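Local structure of DisA protein (Sorangium cellulosum, 6CCA) at residues Q55-A60 and A146-I151; A152-L157 and N195-H200; R49-H54 and S397-Q402; D59-F64 and V341-L346. The protein probably transfers methyl groups from S-adenosylmethionine to the alpha-carbon of polyketide intermediates, building a gem-dimethyl group in the disorazol assembly line. All coordinates share one frame; numbering follows the deposited sequence.

Interaction 1: residues Q55-A60 and A146-I151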
loop_
_atom_site.group_PDB
_atom_site.type_symbol
_atom_site.label_atom_id
_atom_site.label_comp_id
_atom_site.label_asym_id
_atom_site.label_seq_id
_atom_site.Cartn_x
_atom_site.Cartn_y
_atom_site.Cartn_z
ATOM N N GLN A 55 11.374 10.292 -10.570
ATOM C CA GLN A 55 12.264 9.266 -10.170
ATOM C C GLN A 55 13.572 9.694 -9.518
ATOM O O GLN A 55 13.949 9.096 -8.575
ATOM C CB GLN A 55 12.481 8.279 -11.284
ATOM C CG GLN A 55 13.344 7.115 -10.953
ATOM C CD GLN A 55 12.906 5.961 -11.762
ATOM O OE1 GLN A 55 13.353 5.816 -12.922
ATOM N NE2 GLN A 55 11.915 5.204 -11.239
ATOM N N PRO A 56 14.217 10.802 -9.953
ATOM C CA PRO A 56 15.455 11.226 -9.270
ATOM C C PRO A 56 15.185 11.590 -7.811
ATOM O O PRO A 56 15.986 11.223 -6.903
ATOM C CB PRO A 56 15.892 12.460 -10.086
ATOM C CG PRO A 56 15.385 12.135 -11.501
ATOM C CD PRO A 56 14.019 11.515 -11.228
ATOM N N ALA A 57 14.018 12.183 -7.558
ATOM C CA ALA A 57 13.685 12.563 -6.174
ATOM C C ALA A 57 13.436 11.320 -5.297
ATOM O O ALA A 57 13.926 11.250 -4.175
ATOM C CB ALA A 57 12.532 13.541 -6.129
ATOM N N PHE A 58 12.708 10.340 -5.835
ATOM C CA PHE A 58 12.459 9.113 -5.092
ATOM C C PHE A 58 13.722 8.304 -4.935
ATOM O O PHE A 58 13.922 7.673 -3.911
ATOM C CB PHE A 58 11.281 8.343 -5.694
ATOM C CG PHE A 58 9.977 8.862 -5.220
ATOM C CD1 PHE A 58 9.347 9.913 -5.871
ATOM C CD2 PHE A 58 9.404 8.348 -4.068
ATOM C CE1 PHE A 58 8.183 10.447 -5.369
ATOM C CE2 PHE A 58 8.208 8.852 -3.594
ATOM C CZ PHE A 58 7.598 9.899 -4.210
ATOM N N ASP A 59 14.632 8.352 -5.919
ATOM C CA ASP A 59 15.952 7.718 -5.730
ATOM C C ASP A 59 16.701 8.346 -4.601
ATOM O O ASP A 59 17.272 7.630 -3.739
ATOM C CB ASP A 59 16.828 7.750 -7.029
ATOM C CG ASP A 59 16.313 6.833 -8.146
ATOM O OD1 ASP A 59 15.444 5.982 -7.919
ATOM O OD2 ASP A 59 16.721 7.090 -9.301
ATOM N N ALA A 60 16.649 9.671 -4.503
ATOM C CA ALA A 60 17.312 10.349 -3.416
ATOM C C ALA A 60 16.647 10.085 -2.069
ATOM O O ALA A 60 17.314 9.998 -1.009
ATOM C CB ALA A 60 17.361 11.864 -3.659
ATOM N N ALA A 146 13.256 18.190 1.539
ATOM C CA ALA A 146 11.943 18.744 1.855
ATOM C C ALA A 146 11.542 19.827 0.838
ATOM O O ALA A 146 10.378 20.118 0.766
ATOM C CB ALA A 146 11.833 19.321 3.324
ATOM N N ASP A 147 12.504 20.397 0.111
ATOM C CA ASP A 147 12.284 21.418 -0.887
ATOM C C ASP A 147 11.883 20.795 -2.257
ATOM O O ASP A 147 11.760 21.517 -3.241
ATOM C CB ASP A 147 13.564 22.212 -1.046
ATOM C CG ASP A 147 13.354 23.534 -1.753
ATOM O OD1 ASP A 147 12.436 24.241 -1.323
ATOM O OD2 ASP A 147 14.111 23.827 -2.735
ATOM N N LEU A 148 11.707 19.464 -2.306
ATOM C CA LEU A 148 11.165 18.799 -3.491
ATOM C C LEU A 148 9.734 18.364 -3.236
ATOM O O LEU A 148 9.449 17.407 -2.496
ATOM C CB LEU A 148 12.099 17.673 -3.907
ATOM C CG LEU A 148 13.446 18.129 -4.447
ATOM C CD1 LEU A 148 14.436 16.979 -4.294
ATOM C CD2 LEU A 148 13.313 18.531 -5.901
ATOM N N PRO A 149 8.768 19.055 -3.849
ATOM C CA PRO A 149 7.397 18.711 -3.480
ATOM C C PRO A 149 6.938 17.277 -3.605
ATOM O O PRO A 149 6.161 16.802 -2.799
ATOM C CB PRO A 149 6.531 19.682 -4.341
ATOM C CG PRO A 149 7.449 20.875 -4.513
ATOM C CD PRO A 149 8.815 20.248 -4.723
ATOM N N ALA A 150 7.428 16.561 -4.609
ATOM C CA ALA A 150 6.928 15.222 -4.840
ATOM C C ALA A 150 7.295 14.294 -3.696
ATOM O O ALA A 150 6.607 13.300 -3.448
ATOM C CB ALA A 150 7.476 14.700 -6.149
ATOM N N ILE A 151 8.423 14.586 -3.024
ATOM C CA ILE A 151 8.842 13.742 -1.927
ATOM C C ILE A 151 8.622 14.382 -0.550
ATOM O O ILE A 151 8.870 13.731 0.493
ATOM C CB ILE A 151 10.285 13.231 -2.078
ATOM C CG1 ILE A 151 11.343 14.347 -2.101
ATOM C CG2 ILE A 151 10.349 12.219 -3.243
ATOM C CD1 ILE A 151 12.764 13.877 -2.046
#
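Two first torsions set up the meeting of Phe58 and Ile151. In Phe58, CG lies opposite the carbonyl carbon (chi1 -82°), which swings the ring off the flank of its helix toward residues 146-151. In Ile151, CG1 stands between the backbone N and the carbonyl carbon (chi1 62°), and this leaves the CG2 methyl to face the ring. CG2 sits above the centre of the Phe58 ring, 3.6 Å from the centroid and only 13° off the normal, a nearly axial CH-pi contact. Phenylalanine offers a broad apolar face here, and the beta-branched isoleucine fills it with one methyl while sending the other branch elsewhere: Ile151 CD1 reaches Ala57 O at 3.6 Å. The methyl of Ala57 points toward the loop. Being so small, it lets the backbones come close, with Ala57 CB 3.9 Å from Ile151 CG2 and 4.3 Å from Leu148 CD1. Beside the ring, Ala150 O approaches Phe58 CZ obliquely at 3.6 Å. The Phe58 ring also meets Tyr154 edge-to-face, so it joins the loop to the following helix. The loop shape comes from Ile151 N bonding to Leu148 O at 3.0 Å, with Pro149 and Ala150 at the corners. This is a type I beta turn with proline at its favoured second position, linking helices 135-146 and 152-163 and packed against the first turns of helix 55-75.

Interaction 2: residues A152-L157 and N195-H200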
loop_
_atom_site.group_PDB
_atom_site.type_symbol
_atom_site.label_atom_id
_atom_site.label_comp_id
_atom_site.label_asym_id
_atom_site.label_seq_id
_atom_site.Cartn_x
_atom_site.Cartn_y
_atom_site.Cartn_z
ATOM N N ALA A 152 8.311 15.669 -0.549
ATOM C CA ALA A 152 8.276 16.404 0.742
ATOM C C ALA A 152 7.444 15.706 1.851
ATOM O O ALA A 152 7.890 15.628 3.010
ATOM C CB ALA A 152 7.821 17.853 0.517
ATOM N N PRO A 153 6.220 15.204 1.550
ATOM C CA PRO A 153 5.464 14.588 2.657
ATOM C C PRO A 153 6.053 13.287 3.165
ATOM O O PRO A 153 5.896 12.965 4.337
ATOM C CB PRO A 153 4.085 14.334 2.062
ATOM C CG PRO A 153 4.315 14.384 0.579
ATOM C CD PRO A 153 5.390 15.354 0.343
ATOM N N TYR A 154 6.795 12.599 2.289
ATOM C CA TYR A 154 7.523 11.392 2.678
ATOM C C TYR A 154 8.705 11.777 3.595
ATOM O O TYR A 154 8.922 11.133 4.627
ATOM C CB TYR A 154 8.029 10.639 1.448
ATOM C CG TYR A 154 6.905 10.272 0.475
ATOM C CD1 TYR A 154 6.425 11.211 -0.436
ATOM C CD2 TYR A 154 6.360 9.039 0.451
ATOM C CE1 TYR A 154 5.390 10.959 -1.267
ATOM C CE2 TYR A 154 5.279 8.736 -0.388
ATOM C CZ TYR A 154 4.807 9.696 -1.266
ATOM O OH TYR A 154 3.755 9.503 -2.174
ATOM N N VAL A 155 9.411 12.835 3.235
ATOM C CA VAL A 155 10.549 13.336 4.023
ATOM C C VAL A 155 10.039 13.739 5.418
ATOM O O VAL A 155 10.589 13.358 6.462
ATOM C CB VAL A 155 11.247 14.508 3.330
ATOM C CG1 VAL A 155 12.274 15.160 4.231
ATOM C CG2 VAL A 155 11.925 14.013 2.055
ATOM N N ARG A 156 8.953 14.505 5.417
ATOM C CA ARG A 156 8.316 14.942 6.651
ATOM C C ARG A 156 7.994 13.759 7.558
ATOM O O ARG A 156 8.362 13.752 8.733
ATOM C CB ARG A 156 7.042 15.733 6.346
ATOM C CG ARG A 156 7.282 17.200 6.031
ATOM C CD ARG A 156 5.985 17.991 6.061
ATOM N NE ARG A 156 5.381 18.000 7.391
ATOM C CZ ARG A 156 4.239 17.393 7.697
ATOM N NH1 ARG A 156 3.572 16.724 6.766
ATOM N NH2 ARG A 156 3.764 17.454 8.933
ATOM N N LEU A 157 7.306 12.760 7.014
ATOM C CA LEU A 157 6.943 11.591 7.796
ATOM C C LEU A 157 8.206 10.862 8.351
ATOM O O LEU A 157 8.221 10.416 9.481
ATOM C CB LEU A 157 6.132 10.624 6.935
ATOM C CG LEU A 157 5.797 9.324 7.685
ATOM C CD1 LEU A 157 5.067 9.648 8.975
ATOM C CD2 LEU A 157 4.940 8.358 6.851
ATOM N N ASN A 195 0.011 14.743 -3.523
ATOM C CA ASN A 195 1.335 14.793 -4.021
ATOM C C ASN A 195 1.311 14.038 -5.368
ATOM O O ASN A 195 0.407 13.265 -5.604
ATOM C CB ASN A 195 2.315 14.173 -3.029
ATOM C CG ASN A 195 2.056 12.661 -2.723
ATOM O OD1 ASN A 195 2.437 11.777 -3.460
ATOM N ND2 ASN A 195 1.375 12.389 -1.579
ATOM N N ALA A 196 2.252 14.295 -6.234
ATOM C CA ALA A 196 2.137 13.838 -7.596
ATOM C C ALA A 196 2.002 12.327 -7.780
ATOM O O ALA A 196 1.099 11.879 -8.522
ATOM C CB ALA A 196 3.276 14.338 -8.441
ATOM N N THR A 197 2.871 11.554 -7.168
ATOM C CA THR A 197 2.817 10.097 -7.413
ATOM C C THR A 197 1.510 9.509 -6.848
ATOM O O THR A 197 0.829 8.729 -7.543
ATOM C CB THR A 197 4.059 9.363 -6.864
ATOM O OG1 THR A 197 4.104 9.474 -5.450
ATOM C CG2 THR A 197 5.359 9.915 -7.499
ATOM N N ALA A 198 1.133 9.867 -5.618
ATOM C CA ALA A 198 -0.118 9.316 -5.044
ATOM C C ALA A 198 -1.334 9.710 -5.958
ATOM O O ALA A 198 -2.245 8.899 -6.209
ATOM C CB ALA A 198 -0.376 9.767 -3.611
ATOM N N ASP A 199 -1.364 10.972 -6.382
ATOM C CA ASP A 199 -2.490 11.435 -7.177
ATOM C C ASP A 199 -2.552 10.757 -8.511
ATOM O O ASP A 199 -3.639 10.424 -8.971
ATOM C CB ASP A 199 -2.424 12.962 -7.379
ATOM C CG ASP A 199 -2.730 13.733 -6.109
ATOM O OD1 ASP A 199 -3.287 13.167 -5.151
ATOM O OD2 ASP A 199 -2.400 14.935 -6.121
ATOM N N HIS A 200 -1.417 10.438 -9.104
ATOM C CA HIS A 200 -1.399 9.735 -10.389
ATOM C C HIS A 200 -2.124 8.380 -10.260
ATOM O O HIS A 200 -3.023 8.015 -11.051
ATOM C CB HIS A 200 0.029 9.510 -10.837
ATOM C CG HIS A 200 0.133 8.603 -11.994
ATOM N ND1 HIS A 200 0.166 9.058 -13.293
ATOM C CD2 HIS A 200 0.187 7.255 -12.066
ATOM C CE1 HIS A 200 0.271 8.019 -14.116
ATOM N NE2 HIS A 200 0.293 6.919 -13.393
#
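Asn195, which meets Tyr154 and Pro153, comes first. Its CB rests 4.1 Å from Pro153 CG, an ordinary apolar touch on the puckered, rigid proline ring, while its amide turns to Tyr154. With chi1 at 62° the amide folds back over the start of its own helix, and OD1 collects two bonds. Tyr154 OH donates to Asn195 OD1 at 2.9 Å, and Ala198 N donates to the same oxygen at 3.2 Å; the two donors arrive over opposite faces of the amide plane, neither along a lone pair. The oxygen itself lies at the edge of the Tyr154 ring, whose plane stands 77° from that of the amide. The bond to Ala198 N makes Asn195 the N-cap of helix 196-216, a position that suits asparagine because its short side chain can reach a backbone N-H of the first turn. Asn195 ND2 is held in turn by Pro190 O and Leu191 O, which fixes the rotation of the amide. Further along, Thr197 brings OG1 to 3.3 Å from Tyr154 OH, and its methyl side packs on Phe58 and Trp399. Alanine at 198 is small enough to let the hydroxyl sit near the first turn, Ala198 CB lying 4.4 Å from Tyr154 OH.

Interaction 3: residues R49-H54 and S397-Q402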
loop_
_atom_site.group_PDB
_atom_site.type_symbol
_atom_site.label_atom_id
_atom_site.label_comp_id
_atom_site.label_asym_id
_atom_site.label_seq_id
_atom_site.Cartn_x
_atom_site.Cartn_y
_atom_site.Cartn_z
ATOM N N ARG A 49 5.625 9.816 -18.861
ATOM C CA ARG A 49 6.843 10.652 -18.786
ATOM C C ARG A 49 6.804 11.619 -17.633
ATOM O O ARG A 49 7.818 11.802 -16.941
ATOM C CB ARG A 49 7.103 11.457 -20.062
ATOM C CG ARG A 49 7.756 10.587 -21.082
ATOM C CD ARG A 49 8.442 11.368 -22.228
ATOM N NE ARG A 49 9.032 10.316 -23.038
ATOM C CZ ARG A 49 9.277 10.356 -24.359
ATOM N NH1 ARG A 49 9.044 11.439 -25.102
ATOM N NH2 ARG A 49 9.793 9.269 -24.930
ATOM N N GLU A 50 5.681 12.260 -17.468
ATOM C CA GLU A 50 5.453 13.184 -16.362
ATOM C C GLU A 50 5.664 12.495 -14.982
ATOM O O GLU A 50 6.315 13.084 -14.118
ATOM C CB GLU A 50 4.100 13.823 -16.445
ATOM C CG GLU A 50 3.689 14.699 -15.272
ATOM C CD GLU A 50 4.497 16.011 -15.165
ATOM O OE1 GLU A 50 5.094 16.371 -16.207
ATOM O OE2 GLU A 50 4.532 16.652 -14.066
ATOM N N LEU A 51 5.095 11.310 -14.799
ATOM C CA LEU A 51 5.340 10.558 -13.543
ATOM C C LEU A 51 6.832 10.252 -13.378
ATOM O O LEU A 51 7.387 10.401 -12.281
ATOM C CB LEU A 51 4.535 9.246 -13.545
ATOM C CG LEU A 51 4.841 8.275 -12.404
ATOM C CD1 LEU A 51 4.311 8.919 -11.110
ATOM C CD2 LEU A 51 4.196 6.928 -12.726
ATOM N N LEU A 52 7.526 9.894 -14.464
ATOM C CA LEU A 52 8.910 9.505 -14.377
ATOM C C LEU A 52 9.825 10.658 -14.044
ATOM O O LEU A 52 10.960 10.389 -13.639
ATOM C CB LEU A 52 9.430 8.793 -15.672
ATOM C CG LEU A 52 8.892 7.358 -15.793
ATOM C CD1 LEU A 52 9.114 6.738 -17.190
ATOM C CD2 LEU A 52 9.518 6.486 -14.742
ATOM N N THR A 53 9.338 11.879 -14.223
ATOM C CA THR A 53 10.158 13.067 -13.814
ATOM C C THR A 53 10.454 13.037 -12.331
ATOM O O THR A 53 11.418 13.640 -11.849
ATOM C CB THR A 53 9.616 14.428 -14.162
ATOM O OG1 THR A 53 8.389 14.748 -13.499
ATOM C CG2 THR A 53 9.438 14.556 -15.676
ATOM N N HIS A 54 9.624 12.311 -11.600
ATOM C CA HIS A 54 9.849 12.206 -10.147
ATOM C C HIS A 54 10.828 11.111 -9.691
ATOM O O HIS A 54 11.162 11.078 -8.534
ATOM C CB HIS A 54 8.475 12.020 -9.482
ATOM C CG HIS A 54 7.571 13.140 -9.784
ATOM N ND1 HIS A 54 7.833 14.413 -9.377
ATOM C CD2 HIS A 54 6.418 13.201 -10.498
ATOM C CE1 HIS A 54 6.878 15.222 -9.800
ATOM N NE2 HIS A 54 6.011 14.511 -10.485
ATOM N N SER A 397 13.425 3.453 -18.975
ATOM C CA SER A 397 13.001 3.873 -17.634
ATOM C C SER A 397 11.628 3.322 -17.371
ATOM O O SER A 397 10.800 3.258 -18.282
ATOM C CB SER A 397 12.918 5.403 -17.500
ATOM O OG SER A 397 14.204 5.970 -17.489
ATOM N N SER A 398 11.363 3.014 -16.108
ATOM C CA SER A 398 10.034 2.609 -15.757
ATOM C C SER A 398 9.779 2.872 -14.253
ATOM O O SER A 398 10.726 2.889 -13.444
ATOM C CB SER A 398 9.820 1.129 -16.105
ATOM O OG SER A 398 10.577 0.390 -15.198
ATOM N N TRP A 399 8.499 3.083 -13.936
ATOM C CA TRP A 399 8.082 3.290 -12.525
ATOM C C TRP A 399 7.745 1.919 -11.940
ATOM O O TRP A 399 6.827 1.231 -12.428
ATOM C CB TRP A 399 6.857 4.192 -12.451
ATOM C CG TRP A 399 6.647 4.743 -11.097
ATOM C CD1 TRP A 399 5.797 4.327 -10.151
ATOM C CD2 TRP A 399 7.322 5.886 -10.546
ATOM N NE1 TRP A 399 5.916 5.085 -9.015
ATOM C CE2 TRP A 399 6.827 6.077 -9.236
ATOM C CE3 TRP A 399 8.293 6.757 -11.027
ATOM C CZ2 TRP A 399 7.287 7.094 -8.418
ATOM C CZ3 TRP A 399 8.737 7.742 -10.215
ATOM C CH2 TRP A 399 8.236 7.911 -8.929
ATOM N N SER A 400 8.504 1.517 -10.960
ATOM C CA SER A 400 8.276 0.241 -10.305
ATOM C C SER A 400 7.846 0.320 -8.859
ATOM O O SER A 400 7.575 -0.724 -8.263
ATOM C CB SER A 400 9.514 -0.659 -10.390
ATOM O OG SER A 400 10.602 -0.000 -9.782
ATOM N N ILE A 401 7.764 1.507 -8.290
ATOM C CA ILE A 401 7.506 1.684 -6.870
ATOM C C ILE A 401 6.056 1.392 -6.493
ATOM O O ILE A 401 5.767 0.984 -5.359
ATOM C CB ILE A 401 7.803 3.178 -6.488
ATOM C CG1 ILE A 401 9.300 3.385 -6.450
ATOM C CG2 ILE A 401 7.193 3.545 -5.134
ATOM C CD1 ILE A 401 9.667 4.852 -6.196
ATOM N N GLN A 402 5.176 1.594 -7.427
ATOM C CA GLN A 402 3.735 1.517 -7.236
ATOM C C GLN A 402 3.058 1.226 -8.564
ATOM O O GLN A 402 3.546 1.573 -9.691
ATOM C CB GLN A 402 3.220 2.859 -6.740
ATOM C CG GLN A 402 1.789 2.956 -6.309
ATOM C CD GLN A 402 1.451 4.237 -5.581
ATOM O OE1 GLN A 402 2.289 5.113 -5.370
ATOM N NE2 GLN A 402 0.188 4.381 -5.247
#
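Trp399 stands with its indole across the Leu51 side chain at about a right angle, just past the short hairpin of strands 393-394 and 397-398. The hairpin leads into strand 402-409, the antiparallel strand that pairs with 330-337 in the mixed sheet of this methyltransferase fold, consistent with class I. The indole is held between two branched aliphatic chains: Leu51 CG lies 3.9 Å above one face, toward the rim, and Ile401 CD1 3.8 Å above the opposite one. Leu51 CD2 settles over the five-membered ring, 4.0 Å from its centroid and 23° off the normal, a CH-pi contact. Trp399 CG is turned anti to the backbone N (chi1 -163°), which carries the large ring toward helix 45-52. Leu52 comes from the edge instead. Its CD2 lies near the indole plane, 3.9 Å from Trp399 CE3, while CD1 reaches back to Ser397 CB at 4.0 Å, so the two methyls of one leucine follow the strand as it leaves the hairpin. Arg49, on the same helix 45-52, makes a salt bridge to Asp394 of the hairpin. At the far rim of the indole, Leu51 O lies 3.6 Å from Trp399 CZ3.

Interaction 4: residues D59-F64 and V341-L346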
loop_
_atom_site.group_PDB
_atom_site.type_symbol
_atom_site.label_atom_id
_atom_site.label_comp_id
_atom_site.label_asym_id
_atom_site.label_seq_id
_atom_site.Cartn_x
_atom_site.Cartn_y
_atom_site.Cartn_z
ATOM N N ASP A 59 14.632 8.352 -5.919
ATOM C CA ASP A 59 15.952 7.718 -5.730
ATOM C C ASP A 59 16.701 8.346 -4.601
ATOM O O ASP A 59 17.272 7.630 -3.739
ATOM C CB ASP A 59 16.828 7.750 -7.029
ATOM C CG ASP A 59 16.313 6.833 -8.146
ATOM O OD1 ASP A 59 15.444 5.982 -7.919
ATOM O OD2 ASP A 59 16.721 7.090 -9.301
ATOM N N ALA A 60 16.649 9.671 -4.503
ATOM C CA ALA A 60 17.312 10.349 -3.416
ATOM C C ALA A 60 16.647 10.085 -2.069
ATOM O O ALA A 60 17.314 9.998 -1.009
ATOM C CB ALA A 60 17.361 11.864 -3.659
ATOM N N LEU A 61 15.327 9.929 -2.086
ATOM C CA LEU A 61 14.608 9.511 -0.863
ATOM C C LEU A 61 15.114 8.172 -0.343
ATOM O O LEU A 61 15.244 7.983 0.860
ATOM C CB LEU A 61 13.093 9.574 -1.128
ATOM C CG LEU A 61 12.195 9.172 0.023
ATOM C CD1 LEU A 61 12.296 10.148 1.150
ATOM C CD2 LEU A 61 10.784 9.079 -0.420
ATOM N N GLU A 62 15.419 7.254 -1.234
ATOM C CA GLU A 62 15.923 5.953 -0.830
ATOM C C GLU A 62 17.291 6.046 -0.141
ATOM O O GLU A 62 17.523 5.443 0.860
ATOM C CB GLU A 62 16.041 5.003 -2.023
ATOM C CG GLU A 62 14.791 4.237 -2.319
ATOM C CD GLU A 62 14.733 2.896 -1.576
ATOM O OE1 GLU A 62 15.328 1.884 -1.981
ATOM O OE2 GLU A 62 14.118 2.898 -0.594
ATOM N N ARG A 63 18.187 6.799 -0.741
ATOM C CA ARG A 63 19.511 6.979 -0.196
ATOM C C ARG A 63 19.440 7.698 1.162
ATOM O O ARG A 63 20.054 7.310 2.075
ATOM C CB ARG A 63 20.414 7.722 -1.168
ATOM C CG ARG A 63 20.782 6.968 -2.446
ATOM C CD ARG A 63 20.981 5.451 -2.298
ATOM N NE ARG A 63 19.922 4.767 -3.042
ATOM C CZ ARG A 63 19.422 3.564 -2.806
ATOM N NH1 ARG A 63 19.863 2.766 -1.878
ATOM N NH2 ARG A 63 18.416 3.179 -3.541
ATOM N N PHE A 64 18.645 8.729 1.236
ATOM C CA PHE A 64 18.403 9.409 2.483
ATOM C C PHE A 64 17.930 8.449 3.587
ATOM O O PHE A 64 18.377 8.521 4.690
ATOM C CB PHE A 64 17.425 10.542 2.239
ATOM C CG PHE A 64 16.923 11.214 3.482
ATOM C CD1 PHE A 64 17.738 12.029 4.218
ATOM C CD2 PHE A 64 15.623 11.076 3.869
ATOM C CE1 PHE A 64 17.284 12.645 5.333
ATOM C CE2 PHE A 64 15.150 11.710 4.989
ATOM C CZ PHE A 64 15.990 12.506 5.715
ATOM N N VAL A 341 10.556 -0.362 -0.903
ATOM C CA VAL A 341 11.376 0.856 -0.653
ATOM C C VAL A 341 11.661 1.105 0.845
ATOM O O VAL A 341 10.834 0.805 1.743
ATOM C CB VAL A 341 10.733 2.095 -1.340
ATOM C CG1 VAL A 341 10.683 1.854 -2.840
ATOM C CG2 VAL A 341 9.333 2.390 -0.813
ATOM N N HIS A 342 12.854 1.700 1.118
ATOM C CA HIS A 342 13.296 1.907 2.491
ATOM C C HIS A 342 12.348 2.854 3.227
ATOM O O HIS A 342 12.092 2.714 4.430
ATOM C CB HIS A 342 14.697 2.485 2.497
ATOM C CG HIS A 342 15.710 1.616 1.834
ATOM N ND1 HIS A 342 15.639 0.230 1.824
ATOM C CD2 HIS A 342 16.862 1.935 1.188
ATOM C CE1 HIS A 342 16.660 -0.254 1.148
ATOM N NE2 HIS A 342 17.420 0.758 0.768
ATOM N N PHE A 343 11.765 3.773 2.486
ATOM C CA PHE A 343 10.782 4.673 3.054
ATOM C C PHE A 343 9.691 3.933 3.728
ATOM O O PHE A 343 9.212 4.289 4.803
ATOM C CB PHE A 343 10.161 5.584 1.961
ATOM C CG PHE A 343 8.877 6.236 2.438
ATOM C CD1 PHE A 343 8.932 7.297 3.349
ATOM C CD2 PHE A 343 7.648 5.734 2.087
ATOM C CE1 PHE A 343 7.764 7.899 3.880
ATOM C CE2 PHE A 343 6.467 6.271 2.617
ATOM C CZ PHE A 343 6.520 7.383 3.506
ATOM N N LEU A 344 9.177 2.897 3.071
ATOM C CA LEU A 344 8.136 2.080 3.668
ATOM C C LEU A 344 8.614 1.234 4.829
ATOM O O LEU A 344 7.930 1.105 5.882
ATOM C CB LEU A 344 7.508 1.152 2.593
ATOM C CG LEU A 344 6.707 1.928 1.533
ATOM C CD1 LEU A 344 6.232 0.900 0.485
ATOM C CD2 LEU A 344 5.504 2.649 2.126
ATOM N N THR A 345 9.756 0.568 4.652
ATOM C CA THR A 345 10.270 -0.239 5.749
ATOM C C THR A 345 10.371 0.576 7.048
ATOM O O THR A 345 9.984 0.118 8.112
ATOM C CB THR A 345 11.636 -0.881 5.420
ATOM O OG1 THR A 345 11.488 -1.773 4.283
ATOM C CG2 THR A 345 12.166 -1.653 6.666
ATOM N N LEU A 346 10.872 1.790 6.943
ATOM C CA LEU A 346 11.089 2.637 8.138
ATOM C C LEU A 346 9.792 3.144 8.783
ATOM O O LEU A 346 9.770 3.300 9.989
ATOM C CB LEU A 346 11.954 3.837 7.814
ATOM C CG LEU A 346 13.383 3.555 7.480
ATOM C CD1 LEU A 346 14.102 4.834 7.063
ATOM C CD2 LEU A 346 13.997 2.917 8.696
HETATM O O HOH W 1 12.755 4.870 -0.118
#
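Leu61 opens the contact with an apolar touch, CD2 lying 4.3 Å from Phe343 CB. Leucine suits the spot because the branch, well out from the backbone, can also reach Tyr154 of helix 152-163; the Tyr154 ring meets Phe343 edge-to-face. Glu62, one residue on, carries the polar part of the contact. Its chain is bent sharply at chi2 (-90°), which brings the carboxylate back to the start of the opposing helix. There Glu62 OE2 accepts from His342 N; the modelled distance of 2.4 Å is very short, so the exact length is doubtful. A water that accepts from Phe343 N at a normal 3.0 Å lies equally close to Glu62 OE2, so the details of this bridge are doubtful too. Val341 is the N-cap of helix 342-346, and a carboxylate beside the first N-H groups of a helix would be favoured by the helix dipole. Over these segments, helix 59-64 and the short helix 342-346 run at 45°, with axes 9.4 Å apart at closest approach. The contact joins helix 55-75 to the segment after strand 330-337 of the mixed sheet in this methyltransferase fold. The carboxylate also lies over the imidazole: Glu62 OE1 is 3.5 Å above the His342 ring, toward its rim, and the two planes are 32° apart. Arg63 folds back so that NH1 stands at the edge of the imidazole, 4.1 Å from His342 NE2. Its stronger partner is Glu66, which forms a salt bridge with NH1 and a weak hydrogen bond with His342 NE2.

The four contacts lie close together in the fold, their centres 9 to 15 Å apart. Interactions 1 and 4 share Asp59 and Ala60 on helix 55-75, while interaction 3 uses helix 45-52, just before it. Along the chain, interaction 2 follows interaction 1 and is nested inside the loop closed by interaction 4; interaction 3 encloses the others, bringing residues 49-54 against residues 397-402 across most of the sequence. Phe58 CD1 packs on Trp399 CH2, Ala196 CB on His54 NE2, and Tyr154 of interaction 2 touches both Leu61 and Phe343 of interaction 4. The early helices are thus knitted to the later methyltransferase part, with helix 196-216 and helix 342-346 meeting them.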